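Local coordinates for penaeus monodon metallodensovirus major capsid protein (Penaeus monodon metallodensovirus, PDB 6WH7) that forms the icosahedral capsid of a shrimp densovirus from sixty copies of a jelly-roll subunit, a shell that probably encloses the viral genome, at residues Thr176-Ser181 and Ser339-Ile344; Glu79-Pro84 and Asp187-Thr192; Asn86-Tyr91 and Ser232-Ala237; Asp244-Val249 and Tyr330-Ser335. One frame throughout, in Å; residues are numbered along the deposited sequence.

Interaction 1 (Thr176-Ser181 and Ser339-Ile344)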
loop_
_atom_site.group_PDB
_atom_site.type_symbol
_atom_site.label_atom_id
_atom_site.label_comp_id
_atom_site.label_asym_id
_atom_site.label_seq_id
_atom_site.Cartn_x
_atom_site.Cartn_y
_atom_site.Cartn_z
ATOM N N THR A 176 12.775 -54.444 100.366
ATOM C CA THR A 176 13.195 -53.157 99.844
ATOM C C THR A 176 12.323 -52.046 100.410
ATOM O O THR A 176 11.156 -52.252 100.745
ATOM C CB THR A 176 13.116 -53.165 98.317
ATOM O OG1 THR A 176 13.992 -54.172 97.801
ATOM C CG2 THR A 176 13.506 -51.826 97.729
ATOM N N VAL A 177 12.908 -50.858 100.536
ATOM C CA VAL A 177 12.158 -49.658 100.850
ATOM C C VAL A 177 12.619 -48.564 99.892
ATOM O O VAL A 177 13.637 -48.691 99.218
ATOM C CB VAL A 177 12.326 -49.232 102.321
ATOM C CG1 VAL A 177 13.686 -48.608 102.558
ATOM C CG2 VAL A 177 11.191 -48.339 102.745
ATOM N N TRP A 178 11.844 -47.481 99.833
ATOM C CA TRP A 178 12.043 -46.396 98.875
ATOM C C TRP A 178 12.352 -45.103 99.613
ATOM O O TRP A 178 11.450 -44.291 99.858
ATOM C CB TRP A 178 10.816 -46.215 97.989
ATOM C CG TRP A 178 10.623 -47.296 97.006
ATOM C CD1 TRP A 178 11.456 -48.333 96.764
ATOM C CD2 TRP A 178 9.524 -47.445 96.112
ATOM N NE1 TRP A 178 10.951 -49.126 95.773
ATOM C CE2 TRP A 178 9.760 -48.600 95.354
ATOM C CE3 TRP A 178 8.359 -46.716 95.880
ATOM C CZ2 TRP A 178 8.878 -49.042 94.383
ATOM C CZ3 TRP A 178 7.490 -47.155 94.920
ATOM C CH2 TRP A 178 7.752 -48.305 94.180
ATOM N N PRO A 179 13.609 -44.877 99.986
ATOM C CA PRO A 179 13.961 -43.619 100.645
ATOM C C PRO A 179 13.691 -42.438 99.731
ATOM O O PRO A 179 13.987 -42.474 98.538
ATOM C CB PRO A 179 15.455 -43.780 100.926
ATOM C CG PRO A 179 15.667 -45.233 100.959
ATOM C CD PRO A 179 14.761 -45.785 99.918
ATOM N N VAL A 180 13.115 -41.381 100.301
ATOM C CA VAL A 180 12.833 -40.211 99.487
ATOM C C VAL A 180 14.118 -39.458 99.196
ATOM O O VAL A 180 14.175 -38.680 98.241
ATOM C CB VAL A 180 11.802 -39.299 100.175
ATOM C CG1 VAL A 180 12.450 -38.475 101.261
ATOM C CG2 VAL A 180 11.103 -38.443 99.186
ATOM N N SER A 181 15.161 -39.687 99.992
ATOM C CA SER A 181 16.464 -39.082 99.774
ATOM C C SER A 181 17.256 -39.783 98.690
ATOM O O SER A 181 18.297 -39.274 98.270
ATOM C CB SER A 181 17.270 -39.097 101.066
ATOM O OG SER A 181 17.548 -40.425 101.464
ATOM N N SER A 339 11.001 -41.002 106.016
ATOM C CA SER A 339 11.567 -40.525 104.764
ATOM C C SER A 339 11.273 -41.455 103.597
ATOM O O SER A 339 11.844 -41.279 102.520
ATOM C CB SER A 339 13.077 -40.339 104.915
ATOM O OG SER A 339 13.680 -39.977 103.686
ATOM N N LYS A 340 10.440 -42.466 103.795
ATOM C CA LYS A 340 10.342 -43.594 102.882
ATOM C C LYS A 340 9.025 -43.546 102.125
ATOM O O LYS A 340 7.965 -43.362 102.727
ATOM C CB LYS A 340 10.485 -44.891 103.671
ATOM C CG LYS A 340 11.847 -44.989 104.324
ATOM C CD LYS A 340 11.988 -46.176 105.238
ATOM C CE LYS A 340 13.419 -46.299 105.729
ATOM N NZ LYS A 340 13.755 -45.231 106.708
ATOM N N ILE A 341 9.098 -43.710 100.809
ATOM C CA ILE A 341 7.916 -43.686 99.956
ATOM C C ILE A 341 7.174 -45.007 100.112
ATOM O O ILE A 341 7.752 -46.080 99.921
ATOM C CB ILE A 341 8.293 -43.443 98.491
ATOM C CG1 ILE A 341 8.986 -42.098 98.328
ATOM C CG2 ILE A 341 7.066 -43.479 97.627
ATOM C CD1 ILE A 341 9.547 -41.875 96.968
ATOM N N ASN A 342 5.892 -44.930 100.456
ATOM C CA ASN A 342 5.101 -46.134 100.669
ATOM C C ASN A 342 4.705 -46.773 99.350
ATOM O O ASN A 342 4.811 -47.991 99.182
ATOM C CB ASN A 342 3.863 -45.797 101.488
ATOM C CG ASN A 342 4.199 -45.435 102.899
ATOM O OD1 ASN A 342 5.229 -45.849 103.418
ATOM N ND2 ASN A 342 3.348 -44.643 103.528
ATOM N N ASN A 343 4.234 -45.966 98.413
ATOM C CA ASN A 343 3.865 -46.443 97.095
ATOM C C ASN A 343 3.898 -45.257 96.151
ATOM O O ASN A 343 3.891 -44.103 96.581
ATOM C CB ASN A 343 2.494 -47.130 97.113
ATOM C CG ASN A 343 1.384 -46.229 97.609
ATOM O OD1 ASN A 343 1.311 -45.054 97.271
ATOM N ND2 ASN A 343 0.533 -46.775 98.462
ATOM N N ILE A 344 3.951 -45.552 94.859
ATOM C CA ILE A 344 3.896 -44.529 93.830
ATOM C C ILE A 344 2.697 -44.818 92.947
ATOM O O ILE A 344 2.569 -45.917 92.399
ATOM C CB ILE A 344 5.190 -44.459 93.007
ATOM C CG1 ILE A 344 6.338 -43.958 93.875
ATOM C CG2 ILE A 344 5.016 -43.533 91.838
ATOM C CD1 ILE A 344 7.679 -44.036 93.210
#

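Interaction 2 (Glu79-Pro84 and Asp187-Thr192)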
loop_
_atom_site.group_PDB
_atom_site.type_symbol
_atom_site.label_atom_id
_atom_site.label_comp_id
_atom_site.label_asym_id
_atom_site.label_seq_id
_atom_site.Cartn_x
_atom_site.Cartn_y
_atom_site.Cartn_z
ATOM N N GLU A 79 11.620 -57.914 88.538
ATOM C CA GLU A 79 11.547 -56.605 89.159
ATOM C C GLU A 79 11.903 -55.503 88.164
ATOM O O GLU A 79 12.585 -55.730 87.165
ATOM C CB GLU A 79 12.457 -56.575 90.383
ATOM C CG GLU A 79 13.889 -56.872 90.067
ATOM C CD GLU A 79 14.735 -57.099 91.301
ATOM O OE1 GLU A 79 14.277 -56.773 92.407
ATOM O OE2 GLU A 79 15.871 -57.591 91.167
ATOM N N MET A 80 11.409 -54.299 88.441
ATOM C CA MET A 80 11.618 -53.155 87.567
ATOM C C MET A 80 11.989 -51.942 88.405
ATOM O O MET A 80 11.663 -51.860 89.588
ATOM C CB MET A 80 10.364 -52.840 86.754
ATOM C CG MET A 80 9.295 -52.183 87.583
ATOM S SD MET A 80 7.661 -52.229 86.873
ATOM C CE MET A 80 7.099 -53.756 87.578
ATOM N N ILE A 81 12.678 -50.997 87.780
ATOM C CA ILE A 81 12.954 -49.702 88.391
ATOM C C ILE A 81 11.783 -48.781 88.115
ATOM O O ILE A 81 11.337 -48.652 86.973
ATOM C CB ILE A 81 14.258 -49.096 87.855
ATOM C CG1 ILE A 81 15.453 -49.936 88.268
ATOM C CG2 ILE A 81 14.434 -47.690 88.370
ATOM C CD1 ILE A 81 15.651 -49.964 89.735
ATOM N N VAL A 82 11.287 -48.136 89.157
ATOM C CA VAL A 82 10.158 -47.224 89.057
ATOM C C VAL A 82 10.715 -45.817 88.950
ATOM O O VAL A 82 11.389 -45.342 89.869
ATOM C CB VAL A 82 9.230 -47.364 90.268
ATOM C CG1 VAL A 82 8.071 -46.414 90.158
ATOM C CG2 VAL A 82 8.760 -48.789 90.388
ATOM N N ILE A 83 10.459 -45.153 87.831
ATOM C CA ILE A 83 10.967 -43.800 87.650
ATOM C C ILE A 83 9.996 -42.866 88.354
ATOM O O ILE A 83 8.871 -42.680 87.874
ATOM C CB ILE A 83 11.101 -43.435 86.165
ATOM C CG1 ILE A 83 11.821 -44.541 85.401
ATOM C CG2 ILE A 83 11.852 -42.141 86.010
ATOM C CD1 ILE A 83 13.139 -44.874 85.937
ATOM N N PRO A 84 10.369 -42.249 89.460
ATOM C CA PRO A 84 9.450 -41.361 90.179
ATOM C C PRO A 84 9.321 -40.017 89.474
ATOM O O PRO A 84 9.455 -38.960 90.087
ATOM C CB PRO A 84 10.113 -41.226 91.548
ATOM C CG PRO A 84 11.536 -41.348 91.255
ATOM C CD PRO A 84 11.686 -42.291 90.109
ATOM N N ASP A 187 16.720 -46.108 92.225
ATOM C CA ASP A 187 16.821 -47.369 92.931
ATOM C C ASP A 187 15.484 -47.967 93.323
ATOM O O ASP A 187 15.470 -49.012 93.975
ATOM C CB ASP A 187 17.705 -47.212 94.166
ATOM C CG ASP A 187 17.224 -46.128 95.077
ATOM O OD1 ASP A 187 16.335 -45.358 94.668
ATOM O OD2 ASP A 187 17.728 -46.047 96.214
ATOM N N TYR A 188 14.366 -47.334 92.992
ATOM C CA TYR A 188 13.096 -47.832 93.497
ATOM C C TYR A 188 12.717 -49.047 92.672
ATOM O O TYR A 188 12.413 -48.928 91.485
ATOM C CB TYR A 188 12.008 -46.769 93.416
ATOM C CG TYR A 188 12.261 -45.529 94.227
ATOM C CD1 TYR A 188 13.020 -45.571 95.377
ATOM C CD2 TYR A 188 11.672 -44.330 93.882
ATOM C CE1 TYR A 188 13.234 -44.444 96.122
ATOM C CE2 TYR A 188 11.876 -43.199 94.627
ATOM C CZ TYR A 188 12.655 -43.262 95.745
ATOM O OH TYR A 188 12.857 -42.137 96.496
ATOM N N VAL A 189 12.686 -50.210 93.310
ATOM C CA VAL A 189 12.461 -51.471 92.625
ATOM C C VAL A 189 11.096 -51.994 93.027
ATOM O O VAL A 189 10.750 -52.016 94.213
ATOM C CB VAL A 189 13.565 -52.501 92.928
ATOM C CG1 VAL A 189 14.865 -52.059 92.350
ATOM C CG2 VAL A 189 13.740 -52.655 94.393
ATOM N N ALA A 190 10.315 -52.387 92.037
ATOM C CA ALA A 190 9.035 -53.027 92.252
ATOM C C ALA A 190 9.058 -54.387 91.589
ATOM O O ALA A 190 9.533 -54.527 90.462
ATOM C CB ALA A 190 7.905 -52.195 91.683
ATOM N N SER A 191 8.556 -55.386 92.289
ATOM C CA SER A 191 8.423 -56.725 91.741
ATOM C C SER A 191 6.962 -56.924 91.381
ATOM O O SER A 191 6.109 -57.039 92.264
ATOM C CB SER A 191 8.898 -57.775 92.740
ATOM O OG SER A 191 8.761 -59.079 92.208
ATOM N N THR A 192 6.669 -56.959 90.090
ATOM C CA THR A 192 5.310 -57.213 89.636
ATOM C C THR A 192 5.036 -58.711 89.669
ATOM O O THR A 192 5.744 -59.500 89.036
ATOM C CB THR A 192 5.096 -56.626 88.244
ATOM O OG1 THR A 192 3.765 -56.910 87.795
ATOM C CG2 THR A 192 6.139 -57.134 87.253
#

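Interaction 3 (Asn86-Tyr91 and Ser232-Ala237)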
loop_
_atom_site.group_PDB
_atom_site.type_symbol
_atom_site.label_atom_id
_atom_site.label_comp_id
_atom_site.label_asym_id
_atom_site.label_seq_id
_atom_site.Cartn_x
_atom_site.Cartn_y
_atom_site.Cartn_z
ATOM N N ASN A 86 6.819 -38.609 88.181
ATOM C CA ASN A 86 5.593 -37.888 88.449
ATOM C C ASN A 86 5.619 -37.154 89.776
ATOM O O ASN A 86 4.615 -36.556 90.156
ATOM C CB ASN A 86 4.383 -38.822 88.368
ATOM C CG ASN A 86 4.480 -39.992 89.296
ATOM O OD1 ASN A 86 5.556 -40.342 89.764
ATOM N ND2 ASN A 86 3.345 -40.606 89.582
ATOM N N VAL A 87 6.744 -37.165 90.471
ATOM C CA VAL A 87 6.887 -36.513 91.761
ATOM C C VAL A 87 7.580 -35.176 91.545
ATOM O O VAL A 87 8.582 -35.102 90.828
ATOM C CB VAL A 87 7.680 -37.401 92.731
ATOM C CG1 VAL A 87 7.805 -36.745 94.079
ATOM C CG2 VAL A 87 7.032 -38.750 92.838
ATOM N N MET A 88 7.038 -34.117 92.149
ATOM C CA MET A 88 7.683 -32.810 92.072
ATOM C C MET A 88 9.090 -32.858 92.639
ATOM O O MET A 88 10.012 -32.256 92.086
ATOM C CB MET A 88 6.853 -31.767 92.816
ATOM C CG MET A 88 5.571 -31.364 92.147
ATOM S SD MET A 88 5.836 -30.476 90.616
ATOM C CE MET A 88 6.561 -28.974 91.249
ATOM N N ARG A 89 9.272 -33.578 93.741
ATOM C CA ARG A 89 10.564 -33.658 94.406
ATOM C C ARG A 89 11.643 -34.235 93.509
ATOM O O ARG A 89 12.831 -34.013 93.754
ATOM C CB ARG A 89 10.408 -34.503 95.658
ATOM C CG ARG A 89 11.604 -34.554 96.528
ATOM C CD ARG A 89 11.331 -35.456 97.677
ATOM N NE ARG A 89 10.265 -34.946 98.527
ATOM C CZ ARG A 89 10.470 -34.128 99.547
ATOM N NH1 ARG A 89 11.701 -33.749 99.847
ATOM N NH2 ARG A 89 9.454 -33.704 100.277
ATOM N N PHE A 90 11.250 -34.958 92.467
ATOM C CA PHE A 90 12.206 -35.586 91.569
ATOM C C PHE A 90 12.965 -34.549 90.757
ATOM O O PHE A 90 14.174 -34.673 90.553
ATOM C CB PHE A 90 11.445 -36.562 90.676
ATOM C CG PHE A 90 12.283 -37.279 89.667
ATOM C CD1 PHE A 90 13.101 -38.319 90.043
ATOM C CD2 PHE A 90 12.180 -36.973 88.329
ATOM C CE1 PHE A 90 13.840 -38.994 89.114
ATOM C CE2 PHE A 90 12.912 -37.649 87.401
ATOM C CZ PHE A 90 13.743 -38.659 87.793
ATOM N N TYR A 91 12.265 -33.535 90.262
ATOM C CA TYR A 91 12.845 -32.558 89.356
ATOM C C TYR A 91 13.552 -31.403 90.049
ATOM O O TYR A 91 14.646 -31.006 89.641
ATOM C CB TYR A 91 11.748 -32.024 88.453
ATOM C CG TYR A 91 11.145 -33.094 87.616
ATOM C CD1 TYR A 91 11.679 -33.415 86.389
ATOM C CD2 TYR A 91 10.054 -33.810 88.063
ATOM C CE1 TYR A 91 11.135 -34.396 85.624
ATOM C CE2 TYR A 91 9.506 -34.791 87.304
ATOM C CZ TYR A 91 10.048 -35.081 86.082
ATOM O OH TYR A 91 9.505 -36.067 85.305
ATOM N N SER A 232 2.481 -22.188 97.719
ATOM C CA SER A 232 3.232 -22.848 98.773
ATOM C C SER A 232 4.211 -23.832 98.152
ATOM O O SER A 232 4.300 -23.966 96.931
ATOM C CB SER A 232 2.293 -23.554 99.754
ATOM O OG SER A 232 3.027 -24.216 100.766
ATOM N N ASP A 233 4.956 -24.527 99.006
ATOM C CA ASP A 233 5.906 -25.512 98.521
ATOM C C ASP A 233 5.194 -26.800 98.137
ATOM O O ASP A 233 4.122 -27.118 98.654
ATOM C CB ASP A 233 6.988 -25.796 99.560
ATOM C CG ASP A 233 6.434 -26.342 100.851
ATOM O OD1 ASP A 233 5.197 -26.352 101.028
ATOM O OD2 ASP A 233 7.242 -26.775 101.698
ATOM N N TYR A 234 5.799 -27.541 97.206
ATOM C CA TYR A 234 5.172 -28.774 96.746
ATOM C C TYR A 234 5.115 -29.810 97.859
ATOM O O TYR A 234 4.071 -30.432 98.071
ATOM C CB TYR A 234 5.885 -29.308 95.503
ATOM C CG TYR A 234 7.353 -29.574 95.673
ATOM C CD1 TYR A 234 7.811 -30.801 96.109
ATOM C CD2 TYR A 234 8.280 -28.603 95.379
ATOM C CE1 TYR A 234 9.146 -31.038 96.265
ATOM C CE2 TYR A 234 9.612 -28.827 95.539
ATOM C CZ TYR A 234 10.046 -30.047 95.972
ATOM O OH TYR A 234 11.391 -30.275 96.122
ATOM N N GLY A 235 6.203 -29.992 98.597
ATOM C CA GLY A 235 6.131 -30.792 99.802
ATOM C C GLY A 235 5.772 -32.244 99.579
ATOM O O GLY A 235 4.722 -32.691 100.044
ATOM N N ASN A 236 6.606 -32.962 98.832
ATOM C CA ASN A 236 6.380 -34.355 98.419
ATOM C C ASN A 236 4.971 -34.554 97.864
ATOM O O ASN A 236 4.242 -35.475 98.222
ATOM C CB ASN A 236 6.737 -35.371 99.527
ATOM C CG ASN A 236 5.867 -35.294 100.770
ATOM O OD1 ASN A 236 4.662 -35.106 100.712
ATOM N ND2 ASN A 236 6.498 -35.474 101.917
ATOM N N ALA A 237 4.624 -33.688 96.927
ATOM C CA ALA A 237 3.445 -33.816 96.097
ATOM C C ALA A 237 3.841 -34.360 94.735
ATOM O O ALA A 237 4.950 -34.124 94.255
ATOM C CB ALA A 237 2.749 -32.468 95.927
#

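Interaction 4 (Asp244-Val249 and Tyr330-Ser335)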
loop_
_atom_site.group_PDB
_atom_site.type_symbol
_atom_site.label_atom_id
_atom_site.label_comp_id
_atom_site.label_asym_id
_atom_site.label_seq_id
_atom_site.Cartn_x
_atom_site.Cartn_y
_atom_site.Cartn_z
ATOM N N ASP A 244 -7.260 -40.970 87.924
ATOM C CA ASP A 244 -7.983 -41.834 88.841
ATOM C C ASP A 244 -7.383 -41.789 90.234
ATOM O O ASP A 244 -8.087 -42.016 91.221
ATOM C CB ASP A 244 -7.962 -43.269 88.327
ATOM C CG ASP A 244 -6.557 -43.757 88.050
ATOM O OD1 ASP A 244 -5.648 -42.916 87.943
ATOM O OD2 ASP A 244 -6.345 -44.981 87.996
ATOM N N SER A 245 -6.075 -41.577 90.324
ATOM C CA SER A 245 -5.395 -41.565 91.608
ATOM C C SER A 245 -5.476 -40.210 92.288
ATOM O O SER A 245 -5.521 -40.136 93.518
ATOM C CB SER A 245 -3.933 -41.964 91.421
ATOM O OG SER A 245 -3.820 -43.270 90.894
ATOM N N MET A 246 -5.485 -39.130 91.516
ATOM C CA MET A 246 -5.131 -37.847 92.086
ATOM C C MET A 246 -5.748 -36.705 91.299
ATOM O O MET A 246 -6.112 -36.850 90.134
ATOM C CB MET A 246 -3.614 -37.713 92.137
ATOM C CG MET A 246 -2.944 -37.696 90.796
ATOM S SD MET A 246 -1.171 -37.921 90.956
ATOM C CE MET A 246 -1.028 -39.695 90.937
ATOM N N ASN A 247 -5.866 -35.559 91.963
ATOM C CA ASN A 247 -6.314 -34.334 91.325
ATOM C C ASN A 247 -5.317 -33.217 91.597
ATOM O O ASN A 247 -4.575 -33.239 92.577
ATOM C CB ASN A 247 -7.741 -33.946 91.761
ATOM C CG ASN A 247 -7.904 -33.853 93.252
ATOM O OD1 ASN A 247 -6.973 -33.522 93.980
ATOM N ND2 ASN A 247 -9.104 -34.137 93.722
ATOM N N ALA A 248 -5.308 -32.236 90.695
ATOM C CA ALA A 248 -4.250 -31.236 90.670
ATOM C C ALA A 248 -4.405 -30.174 91.748
ATOM O O ALA A 248 -3.398 -29.669 92.250
ATOM C CB ALA A 248 -4.194 -30.574 89.297
ATOM N N VAL A 249 -5.626 -29.809 92.111
ATOM C CA VAL A 249 -5.844 -28.768 93.106
ATOM C C VAL A 249 -5.886 -29.410 94.481
ATOM O O VAL A 249 -6.474 -30.479 94.668
ATOM C CB VAL A 249 -7.131 -27.972 92.817
ATOM C CG1 VAL A 249 -7.077 -27.389 91.446
ATOM C CG2 VAL A 249 -8.350 -28.827 92.955
ATOM N N TYR A 330 -0.942 -27.617 96.634
ATOM C CA TYR A 330 -0.654 -28.763 95.783
ATOM C C TYR A 330 -1.612 -29.916 96.044
ATOM O O TYR A 330 -1.934 -30.240 97.189
ATOM C CB TYR A 330 0.789 -29.213 95.957
ATOM C CG TYR A 330 1.751 -28.400 95.140
ATOM C CD1 TYR A 330 2.064 -28.779 93.851
ATOM C CD2 TYR A 330 2.318 -27.244 95.633
ATOM C CE1 TYR A 330 2.931 -28.056 93.084
ATOM C CE2 TYR A 330 3.192 -26.505 94.865
ATOM C CZ TYR A 330 3.494 -26.920 93.589
ATOM O OH TYR A 330 4.356 -26.205 92.801
ATOM N N GLY A 331 -2.053 -30.542 94.958
ATOM C CA GLY A 331 -3.211 -31.404 94.979
ATOM C C GLY A 331 -3.104 -32.704 95.733
ATOM O O GLY A 331 -3.876 -32.957 96.662
ATOM N N SER A 332 -2.160 -33.540 95.347
ATOM C CA SER A 332 -2.069 -34.877 95.898
ATOM C C SER A 332 -0.621 -35.176 96.207
ATOM O O SER A 332 0.278 -34.776 95.466
ATOM C CB SER A 332 -2.619 -35.911 94.943
ATOM O OG SER A 332 -1.825 -35.957 93.784
ATOM N N LEU A 333 -0.407 -35.879 97.302
ATOM C CA LEU A 333 0.918 -36.117 97.825
ATOM C C LEU A 333 1.313 -37.556 97.554
ATOM O O LEU A 333 0.471 -38.455 97.545
ATOM C CB LEU A 333 0.961 -35.851 99.326
ATOM C CG LEU A 333 0.477 -34.478 99.767
ATOM C CD1 LEU A 333 0.566 -34.371 101.268
ATOM C CD2 LEU A 333 1.242 -33.379 99.090
ATOM N N VAL A 334 2.603 -37.769 97.320
ATOM C CA VAL A 334 3.112 -39.125 97.359
ATOM C C VAL A 334 2.979 -39.629 98.787
ATOM O O VAL A 334 3.075 -38.863 99.751
ATOM C CB VAL A 334 4.567 -39.185 96.869
ATOM C CG1 VAL A 334 4.662 -38.620 95.489
ATOM C CG2 VAL A 334 5.462 -38.416 97.779
ATOM N N SER A 335 2.725 -40.920 98.932
ATOM C CA SER A 335 2.541 -41.472 100.263
ATOM C C SER A 335 3.909 -41.640 100.906
ATOM O O SER A 335 4.735 -42.420 100.428
ATOM C CB SER A 335 1.797 -42.799 100.189
ATOM O OG SER A 335 1.620 -43.352 101.477
#

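Interaction 1 (Thr176-Ser181 and Ser339-Ile344)
Trp178 brings CE3 and CZ3 of its indole up to Ile344 and Ile341. Its CZ3 sits 3.6 Å from CG1 of Ile344, with CD1 just as near, and the two residues pass each other obliquely. Ile341 comes in differently: its side chain runs at about a right angle to that of Trp178 and brings CG2 to the edge of the ring, in plane, 3.9 Å from CE3. Trp178 CG is anti to its own carbonyl carbon (chi1 -71°), beside the backbone N; the indole beyond it lies on the sheet face that carries Ile341. Two backbone bonds hold the chains together. Ile341 N donates to Trp178 O at 2.6 Å, almost straight, and Val180 N donates to Ser339 O with the donor nearly along the C=O axis. They flank Pro179 and Lys340, an antiparallel non-hydrogen-bonded pair. This is the edge of a small three-stranded sheet, in which strand 340-345 lies between 169-179 and 335-337, outside the main jelly-roll sheets. Tyr188 stacks on the indole, and Val189 O accepts a hydrogen bond from Trp178 NE1. On the face that carries Pro179 and Lys340, the aliphatic part of Lys340 crosses Val177 at about a right angle, CD lying 3.4 Å from Val177 CG2, before a bend at chi4 (72°) turns NZ out of line with the chain.

Interaction 2 (Glu79-Pro84 and Asp187-Thr192)
Ile81 and Val189 cross obliquely, CD1 of the first meeting CG1 of the second at 3.4 Å. The bend in Ile81 at chi2 (-64°) is what swings CD1 over to the neighbouring strand. At one end Met80 meets Thr192 at about a right angle: its CE lies 3.5 Å from Thr192 CG2, and the 90° turn at chi3 carries the methyl there. At the other end the pyrrolidine of Pro84 crosses the phenol of Tyr188, again roughly perpendicular, with CG 3.9 Å from CE2. Between them Val82 CG2 rests on Ala190 CB at 3.7 Å. The backbones run antiparallel, 141° apart in direction. Met80 and Ala190 form a hydrogen-bonded pair, each N-H donating to the other's O at 2.8 Å, and Val82 N adds a bond to Tyr188 O. Strand 79-83 occupies the position of strand C in the CHEF sheet of a viral jelly roll, and strand 189-191 extends that sheet beyond C, whose other neighbour is strand 270-274. Glu79, at the start of strand 79-83, turns its carboxylate to Lys173 in a salt bridge and to Thr76 N. The chemistry is therefore divided: the backbone bonds fix the register and satisfy polar groups in a largely buried place, while methyl and ring contacts supply the rest of the adhesion.

Interaction 3 (Asn86-Tyr91 and Ser232-Ala237)
The first turn of helix 88-92 is tied to a loop by one backbone bond, Met88 N to Ala237 O, 3.0 Å long and lying in the carbonyl plane. The loop reaches this point through Gly235 and Asn236, both with positive phi and psi, the left-handed region of backbone space, which curls the chain round between Tyr234 and Ala237. Tyr234 packs against both Met88 and Arg89. Its CG lies between its own backbone N and carbonyl carbon (chi1 57°), and the ring comes up against the start of the helix with Met88 C over one face. Met88 CB touches Tyr234 CD1 at 3.6 Å, the two side chains passing obliquely; farther along the ring, CE1 lies 3.5 Å from Arg89 CA. Arg89 is extended as far as CD and then bends at chi3 (-64°), which places NE; the guanidinium beyond it lies side by side with Asn236. The guanidinium presents its edge there, NH2 being 3.3 Å from Asn236 CB, near the plane of the group. Both polar ends find Glu93, one turn beyond Arg89: it forms a salt bridge with Arg89 NH1 and accepts a hydrogen bond from Tyr234 OH, which should steady the two side chains relative to each other. Tyr110 meets the Tyr234 ring edge-to-face, and on the helix Met88 packs on Pro121 and Ile297. The arrangement fits a jelly-roll capsid protein, in which a short helix of the C-D connection lies on strands 118-135 and 287-302 and is bound to the long G-H loop.

Interaction 4 (Asp244-Val249 and Tyr330-Ser335)
The carbonyl oxygen of Asn247 faces Gly331, whose CA approaches it at 3.3 Å in a CA-H...O contact with an angle of 143° at the hydrogen. Ser332 N lies farther from the same oxygen, at 3.7 Å. Gly331 CA is also 3.4 Å from Val249 O, in a more bent contact of the same kind, and its lack of a side chain on this face is what lets the two backbones come so near. Next to it, Ser332 points its CB toward the other chain. Its OG, between the backbone N and the carbonyl carbon (chi1 65°), lies against Met246, 3.5 Å from SD and beside CB, while the thioether chain leads off and bends at chi3. Two loops meet here, the long one between strands 229-230 and 257-262 and the one that precedes strand 335-337. Tyr330 stacks on Phe230. Segment 244-249 also meets a second subunit, where His368 of that neighbouring chain packs on Asn247 and its Asp367 on Val249. Backbone carbonyls thus converge on Gly331, with Ala248 O also 3.1 Å from Gly331 N, while outside bonds such as that of Ser332 with Tyr238 also hold the loop.

Overall arrangement
Interactions 1 and 2 are neighbours, centres 11 Å apart, joined by Trp178 and Pro179 meeting Tyr188 and Val189: the small sheet holding 340-345 is thus joined to the extended CHEF sheet. The helix of interaction 3 follows strand 79-83 along the chain, and interaction 3 touches interaction 1 through Arg89 and Val180. Centre to centre, interaction 4 lies 11 Å from interaction 3, linked by Asn236 O and Val334 N, and about 21 Å from interaction 2, which it does not touch. The segments of interactions 1, 2 and 3 alternate along the sequence. Connections after strand C, between E and F, between G and H, and after strand 287-302 are thereby drawn together, from the jelly roll toward an intersubunit surface at interaction 4.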